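Contact-dependent inhibitor A (Enterobacter cloacae subsp. cloacae, PDB 4NTQ) delivers a C-terminal toxin domain, a ribosomal RNase, into target bacteria and is held here in complex with its immunity protein CdiI. Local coordinates at residues R176-Q181 against Q190-D195; G196-T201 against W213-S218. All blocks are in the same frame, centred on the assembly; numbering follows the deposited sequence.

Both contacts belong to one antiparallel sheet whose six strands follow each other in chain order. Contact 1 pairs the outermost strand 176-178 with 192-194, contact 2 pairs 199-202 with 213-216, and their centres lie about 10 Å apart. The seam between them is the pairing of 192-194 with 199-202, where F193 N lies 2.8 Å from I200 O, a probable hydrogen bond, and the rings of Y194 and Y199 stack. Helix 164-170 packs on the face carrying R177, F193, I200 and W213. The other face, with I178, V192, Y199, T201 and F216, meets the immunity protein CdiI, so both contacts help to form the surface to which CdiI binds.

Contact 1: residues R176-Q181 against Q190-D195; sequences RRIPPQ and QPVFYD
In R177, CG stands anti to the backbone N (chi1 170°) and the chain runs extended to NE, whereas F193 has CG anti to its carbonyl carbon (chi1 -57°), which brings its ring atom CE1 to 3.7 Å from R177 CB. The two side chains cross obliquely on the face of the sheet that carries helix 164-170. Farther along R177, NE passes 3.9 Å from P191 CB, and the guanidinium is held at its end by NH1, which hydrogen-bonds to the carbonyl of N186. On the other face, I178 and Y194 lie side by side and point the same way; the tip of I178, CD1, touches Y194 CB at 3.9 Å, and R176 CB lies by the edge of the tyrosine ring before its bent chain leads away.

Under these side chains strands 176-178 and 192-194 pair antiparallel, R177 and F193 forming the non-hydrogen-bonded pair. The I178 and V192 pair is gripped twice: I178 N reaches V192 O at 2.7 Å, nearly along the C=O axis, and V192 N returns a bond of 2.9 Å to I178 O in the carbonyl plane. The R176 and Y194 pair is looser, for Y194 N approaches R176 O at 2.9 Å from above the carbonyl plane and the return bond is weak. Past the strand, P180 CD rests 3.4 Å from Q190 O. Because I178 and V192 both pack on F76 of the CdiI chain, and P179 O accepts a hydrogen bond from N75 of that chain, the best-bonded end of this edge pairing is also the end that the immunity protein engages.

Contact 2: residues G196-T201 against W213-S218; sequences GKNYIT and WKMFNS
Strands 199-201 and 213-216 run antiparallel at 153°, their axes 4.7 Å apart at closest, and four backbone hydrogen bonds tie Y199 to F216 and T201 to K214. The bond from F216 N to Y199 O is the shortest at 2.8 Å, whereas K214 N meets T201 O nearly along the C=O axis. Between these pairs sits the non-hydrogen-bonded pair of I200 and M215, a selenomethionine. I200 holds CG1 in the crowded position between its backbone N and carbonyl carbon (chi1 52°), and the extended end of the chain puts CD1 over one face of W213, 3.9 Å from the centroid of the six-membered ring in a CH-pi contact. The CG2 branch of I200 turns instead to M215 CE, also at 3.9 Å. W213 presents its edge to the T201 backbone, with CE3 3.2 Å from T201 C.

These strands form a beta hairpin at the centre of the toxin domain's sheet, joined by the long connection 203-212. I200 and W213 pack against A169 of helix 164-170, so this face is the one the helix covers.

On the other face, the Y199 ring has F216 O and N217 O at its edge, in plane, and meets F97 of the CdiI chain. K214 leads away from the pairing, its NZ bonded to T225 and in a salt bridge with D203. Beside Y199 and F216, at the end of the hairpin away from its connection, a water joins N198 OD1 to S218 N, 2.9 Å from each. N217 OD1 accepts from K221 N while its ND2 reaches D120, and K197 NZ salt-bridges D122, both of the CdiI chain.

Contact 1: residues R176-Q181 against Q190-D195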
loop_
_atom_site.group_PDB
_atom_site.type_symbol
_atom_site.label_atom_id
_atom_site.label_comp_id
_atom_site.label_asym_id
_atom_site.label_seq_id
_atom_site.Cartn_x
_atom_site.Cartn_y
_atom_site.Cartn_z
ATOM N N ARG A 176 -18.024 6.156 5.800
ATOM C CA ARG A 176 -18.060 5.890 4.372
ATOM C C ARG A 176 -17.096 4.778 3.973
ATOM O O ARG A 176 -15.892 4.994 3.854
ATOM C CB ARG A 176 -17.780 7.181 3.584
ATOM C CG ARG A 176 -17.888 7.059 2.066
ATOM C CD ARG A 176 -19.159 6.328 1.656
ATOM N NE ARG A 176 -20.369 7.011 2.110
ATOM C CZ ARG A 176 -21.600 6.516 1.998
ATOM N NH1 ARG A 176 -21.797 5.325 1.446
ATOM N NH2 ARG A 176 -22.639 7.212 2.438
ATOM N N ARG A 177 -17.630 3.578 3.777
ATOM C CA ARG A 177 -16.818 2.492 3.259
ATOM C C ARG A 177 -16.485 2.790 1.812
ATOM O O ARG A 177 -17.377 2.936 0.984
ATOM C CB ARG A 177 -17.562 1.164 3.332
ATOM C CG ARG A 177 -16.842 0.053 2.575
ATOM C CD ARG A 177 -17.592 -1.268 2.626
ATOM N NE ARG A 177 -16.782 -2.370 2.107
ATOM C CZ ARG A 177 -16.839 -2.822 0.858
ATOM N NH1 ARG A 177 -17.677 -2.267 -0.013
ATOM N NH2 ARG A 177 -16.057 -3.831 0.480
ATOM N N ILE A 178 -15.205 2.898 1.503
ATOM C CA ILE A 178 -14.802 3.033 0.114
ATOM C C ILE A 178 -14.164 1.740 -0.348
ATOM O O ILE A 178 -13.072 1.397 0.095
ATOM C CB ILE A 178 -13.784 4.154 -0.089
ATOM C CG1 ILE A 178 -14.336 5.484 0.424
ATOM C CG2 ILE A 178 -13.395 4.240 -1.559
ATOM C CD1 ILE A 178 -13.322 6.610 0.367
ATOM N N PRO A 179 -14.847 1.013 -1.237
ATOM C CA PRO A 179 -14.322 -0.256 -1.746
ATOM C C PRO A 179 -13.266 0.001 -2.805
ATOM O O PRO A 179 -13.316 1.040 -3.461
ATOM C CB PRO A 179 -15.550 -0.911 -2.374
ATOM C CG PRO A 179 -16.417 0.244 -2.773
ATOM C CD PRO A 179 -16.198 1.309 -1.744
ATOM N N PRO A 180 -12.321 -0.933 -2.973
ATOM C CA PRO A 180 -11.236 -0.784 -3.951
ATOM C C PRO A 180 -11.713 -0.741 -5.400
ATOM O O PRO A 180 -11.008 -0.184 -6.241
ATOM C CB PRO A 180 -10.365 -2.025 -3.713
ATOM C CG PRO A 180 -11.244 -2.983 -2.974
ATOM C CD PRO A 180 -12.174 -2.146 -2.155
ATOM N N GLN A 181 -12.875 -1.317 -5.687
ATOM C CA GLN A 181 -13.408 -1.336 -7.047
ATOM C C GLN A 181 -14.775 -0.665 -7.157
ATOM O O GLN A 181 -15.578 -0.737 -6.235
ATOM C CB GLN A 181 -13.529 -2.767 -7.553
ATOM C CG GLN A 181 -12.222 -3.416 -7.925
ATOM C CD GLN A 181 -12.415 -4.849 -8.391
ATOM O OE1 GLN A 181 -12.740 -5.736 -7.598
ATOM N NE2 GLN A 181 -12.219 -5.078 -9.688
ATOM N N GLN A 190 -9.844 -5.449 0.149
ATOM C CA GLN A 190 -9.489 -4.597 1.276
ATOM C C GLN A 190 -10.047 -3.223 1.011
ATOM O O GLN A 190 -9.642 -2.558 0.063
ATOM C CB GLN A 190 -7.972 -4.504 1.470
ATOM C CG GLN A 190 -7.344 -5.603 2.329
ATOM C CD GLN A 190 -5.836 -5.410 2.525
ATOM O OE1 GLN A 190 -5.023 -6.140 1.951
ATOM N NE2 GLN A 190 -5.464 -4.422 3.337
ATOM N N PRO A 191 -10.997 -2.789 1.842
ATOM C CA PRO A 191 -11.568 -1.476 1.602
ATOM C C PRO A 191 -10.859 -0.470 2.472
ATOM O O PRO A 191 -9.972 -0.805 3.244
ATOM C CB PRO A 191 -12.984 -1.642 2.127
ATOM C CG PRO A 191 -12.777 -2.489 3.340
ATOM C CD PRO A 191 -11.670 -3.462 2.966
ATOM N N VAL A 192 -11.303 0.766 2.361
ATOM C CA VAL A 192 -10.772 1.860 3.127
ATOM C C VAL A 192 -12.007 2.572 3.706
ATOM O O VAL A 192 -13.028 2.675 3.028
ATOM C CB VAL A 192 -9.953 2.765 2.172
ATOM C CG1 VAL A 192 -10.177 4.199 2.451
ATOM C CG2 VAL A 192 -8.476 2.411 2.214
ATOM N N PHE A 193 -11.931 3.022 4.958
ATOM C CA PHE A 193 -13.052 3.711 5.589
ATOM C C PHE A 193 -12.765 5.195 5.829
ATOM O O PHE A 193 -11.726 5.560 6.373
ATOM C CB PHE A 193 -13.466 2.997 6.882
ATOM C CG PHE A 193 -13.838 1.550 6.671
ATOM C CD1 PHE A 193 -15.142 1.190 6.365
ATOM C CD2 PHE A 193 -12.875 0.555 6.747
ATOM C CE1 PHE A 193 -15.482 -0.134 6.162
ATOM C CE2 PHE A 193 -13.212 -0.774 6.541
ATOM C CZ PHE A 193 -14.516 -1.118 6.250
ATOM N N TYR A 194 -13.708 6.040 5.424
ATOM C CA TYR A 194 -13.482 7.477 5.323
ATOM C C TYR A 194 -14.134 8.276 6.459
ATOM O O TYR A 194 -15.279 8.031 6.832
ATOM C CB TYR A 194 -14.005 7.964 3.975
ATOM C CG TYR A 194 -13.627 9.374 3.613
ATOM C CD1 TYR A 194 -14.500 10.170 2.882
ATOM C CD2 TYR A 194 -12.404 9.911 3.985
ATOM C CE1 TYR A 194 -14.173 11.457 2.532
ATOM C CE2 TYR A 194 -12.056 11.203 3.630
ATOM C CZ TYR A 194 -12.952 11.972 2.907
ATOM O OH TYR A 194 -12.633 13.258 2.548
ATOM N N ASP A 195 -13.381 9.238 6.985
ATOM C CA ASP A 195 -13.796 10.070 8.105
ATOM C C ASP A 195 -14.564 11.246 7.590
ATOM O O ASP A 195 -15.306 11.879 8.325
ATOM C CB ASP A 195 -12.551 10.643 8.793
ATOM C CG ASP A 195 -12.706 10.716 10.284
ATOM O OD1 ASP A 195 -13.741 10.257 10.806
ATOM O OD2 ASP A 195 -11.778 11.201 10.944
#

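Contact 2: residues G196-T201 against W213-S218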
loop_
_atom_site.group_PDB
_atom_site.type_symbol
_atom_site.label_atom_id
_atom_site.label_comp_id
_atom_site.label_asym_id
_atom_site.label_seq_id
_atom_site.Cartn_x
_atom_site.Cartn_y
_atom_site.Cartn_z
ATOM N N GLY A 196 -14.349 11.552 6.318
ATOM C CA GLY A 196 -14.577 12.890 5.834
ATOM C C GLY A 196 -13.274 13.669 5.911
ATOM O O GLY A 196 -13.177 14.769 5.379
ATOM N N LYS A 197 -12.270 13.105 6.585
ATOM C CA LYS A 197 -10.929 13.689 6.602
ATOM C C LYS A 197 -9.857 12.627 6.318
ATOM O O LYS A 197 -9.100 12.734 5.350
ATOM C CB LYS A 197 -10.649 14.379 7.943
ATOM C CG LYS A 197 -9.268 15.052 8.013
ATOM C CD LYS A 197 -9.082 15.882 9.287
ATOM C CE LYS A 197 -7.651 16.386 9.448
ATOM N NZ LYS A 197 -7.186 17.212 8.300
ATOM N N ASN A 198 -9.809 11.604 7.170
ATOM C CA ASN A 198 -8.822 10.532 7.071
ATOM C C ASN A 198 -9.410 9.163 6.726
ATOM O O ASN A 198 -10.634 8.974 6.739
ATOM C CB ASN A 198 -8.055 10.420 8.383
ATOM C CG ASN A 198 -7.177 11.608 8.632
ATOM O OD1 ASN A 198 -6.428 12.031 7.750
ATOM N ND2 ASN A 198 -7.263 12.168 9.835
ATOM N N TYR A 199 -8.523 8.208 6.446
ATOM C CA TYR A 199 -8.928 6.858 6.071
ATOM C C TYR A 199 -8.295 5.806 6.978
ATOM O O TYR A 199 -7.122 5.904 7.341
ATOM C CB TYR A 199 -8.539 6.563 4.617
ATOM C CG TYR A 199 -9.011 7.597 3.609
ATOM C CD1 TYR A 199 -10.185 7.410 2.880
ATOM C CD2 TYR A 199 -8.281 8.760 3.379
ATOM C CE1 TYR A 199 -10.613 8.342 1.945
ATOM C CE2 TYR A 199 -8.710 9.701 2.451
ATOM C CZ TYR A 199 -9.882 9.492 1.746
ATOM O OH TYR A 199 -10.307 10.432 0.836
ATOM N N ILE A 200 -9.067 4.789 7.338
ATOM C CA ILE A 200 -8.513 3.664 8.074
ATOM C C ILE A 200 -8.799 2.357 7.348
ATOM O O ILE A 200 -9.782 2.253 6.614
ATOM C CB ILE A 200 -9.068 3.573 9.498
ATOM C CG1 ILE A 200 -10.590 3.591 9.487
ATOM C CG2 ILE A 200 -8.565 4.710 10.358
ATOM C CD1 ILE A 200 -11.200 3.490 10.864
ATOM N N THR A 201 -7.906 1.383 7.526
ATOM C CA THR A 201 -8.134 -0.003 7.129
ATOM C C THR A 201 -7.657 -0.831 8.284
ATOM O O THR A 201 -6.720 -0.430 8.973
ATOM C CB THR A 201 -7.281 -0.468 5.931
ATOM O OG1 THR A 201 -5.889 -0.345 6.251
ATOM C CG2 THR A 201 -7.572 0.327 4.718
ATOM N N TRP A 213 -5.616 -0.581 13.586
ATOM C CA TRP A 213 -5.860 0.101 12.317
ATOM C C TRP A 213 -4.598 0.726 11.734
ATOM O O TRP A 213 -3.690 1.109 12.466
ATOM C CB TRP A 213 -6.885 1.219 12.513
ATOM C CG TRP A 213 -8.240 0.777 12.984
ATOM C CD1 TRP A 213 -8.707 0.787 14.267
ATOM C CD2 TRP A 213 -9.315 0.288 12.172
ATOM N NE1 TRP A 213 -9.998 0.323 14.304
ATOM C CE2 TRP A 213 -10.397 0.014 13.030
ATOM C CE3 TRP A 213 -9.467 0.057 10.801
ATOM C CZ2 TRP A 213 -11.617 -0.485 12.564
ATOM C CZ3 TRP A 213 -10.671 -0.438 10.340
ATOM C CH2 TRP A 213 -11.734 -0.700 11.219
ATOM N N LYS A 214 -4.545 0.830 10.411
ATOM C CA LYS A 214 -3.554 1.680 9.759
ATOM C C LYS A 214 -4.331 2.887 9.265
ATOM O O LYS A 214 -5.453 2.736 8.787
ATOM C CB LYS A 214 -2.888 0.952 8.589
ATOM C CG LYS A 214 -2.262 -0.380 8.982
ATOM C CD LYS A 214 -0.750 -0.310 8.967
ATOM C CE LYS A 214 -0.108 -1.628 9.417
ATOM N NZ LYS A 214 0.303 -1.603 10.858
HETATM N N MSE A 215 -3.761 4.082 9.394
HETATM C CA MSE A 215 -4.473 5.289 8.989
HETATM C C MSE A 215 -3.733 6.018 7.888
HETATM O O MSE A 215 -2.509 6.059 7.886
HETATM C CB MSE A 215 -4.681 6.214 10.182
HETATM C CG MSE A 215 -5.396 7.518 9.859
HETATM SE SE MSE A 215 -5.679 8.593 11.466
HETATM C CE MSE A 215 -6.472 7.196 12.584
ATOM N N PHE A 216 -4.478 6.588 6.946
ATOM C CA PHE A 216 -3.881 7.384 5.884
ATOM C C PHE A 216 -4.509 8.776 5.856
ATOM O O PHE A 216 -5.709 8.929 6.088
ATOM C CB PHE A 216 -4.059 6.698 4.532
ATOM C CG PHE A 216 -3.466 5.320 4.468
ATOM C CD1 PHE A 216 -2.222 5.111 3.902
ATOM C CD2 PHE A 216 -4.150 4.232 4.980
ATOM C CE1 PHE A 216 -1.671 3.840 3.843
ATOM C CE2 PHE A 216 -3.611 2.955 4.916
ATOM C CZ PHE A 216 -2.370 2.763 4.345
ATOM N N ASN A 217 -3.711 9.798 5.578
ATOM C CA ASN A 217 -4.271 11.148 5.584
ATOM C C ASN A 217 -5.074 11.485 4.328
ATOM O O ASN A 217 -5.249 10.631 3.454
ATOM C CB ASN A 217 -3.213 12.212 5.898
ATOM C CG ASN A 217 -2.228 12.426 4.773
ATOM O OD1 ASN A 217 -2.352 11.855 3.691
ATOM N ND2 ASN A 217 -1.238 13.270 5.026
ATOM N N SER A 218 -5.541 12.728 4.239
ATOM C CA SER A 218 -6.460 13.141 3.182
ATOM C C SER A 218 -5.849 12.944 1.802
ATOM O O SER A 218 -6.562 12.878 0.807
ATOM C CB SER A 218 -6.880 14.600 3.369
ATOM O OG SER A 218 -5.779 15.464 3.166
HETATM O O HOH W 1 -5.376 14.409 6.556
#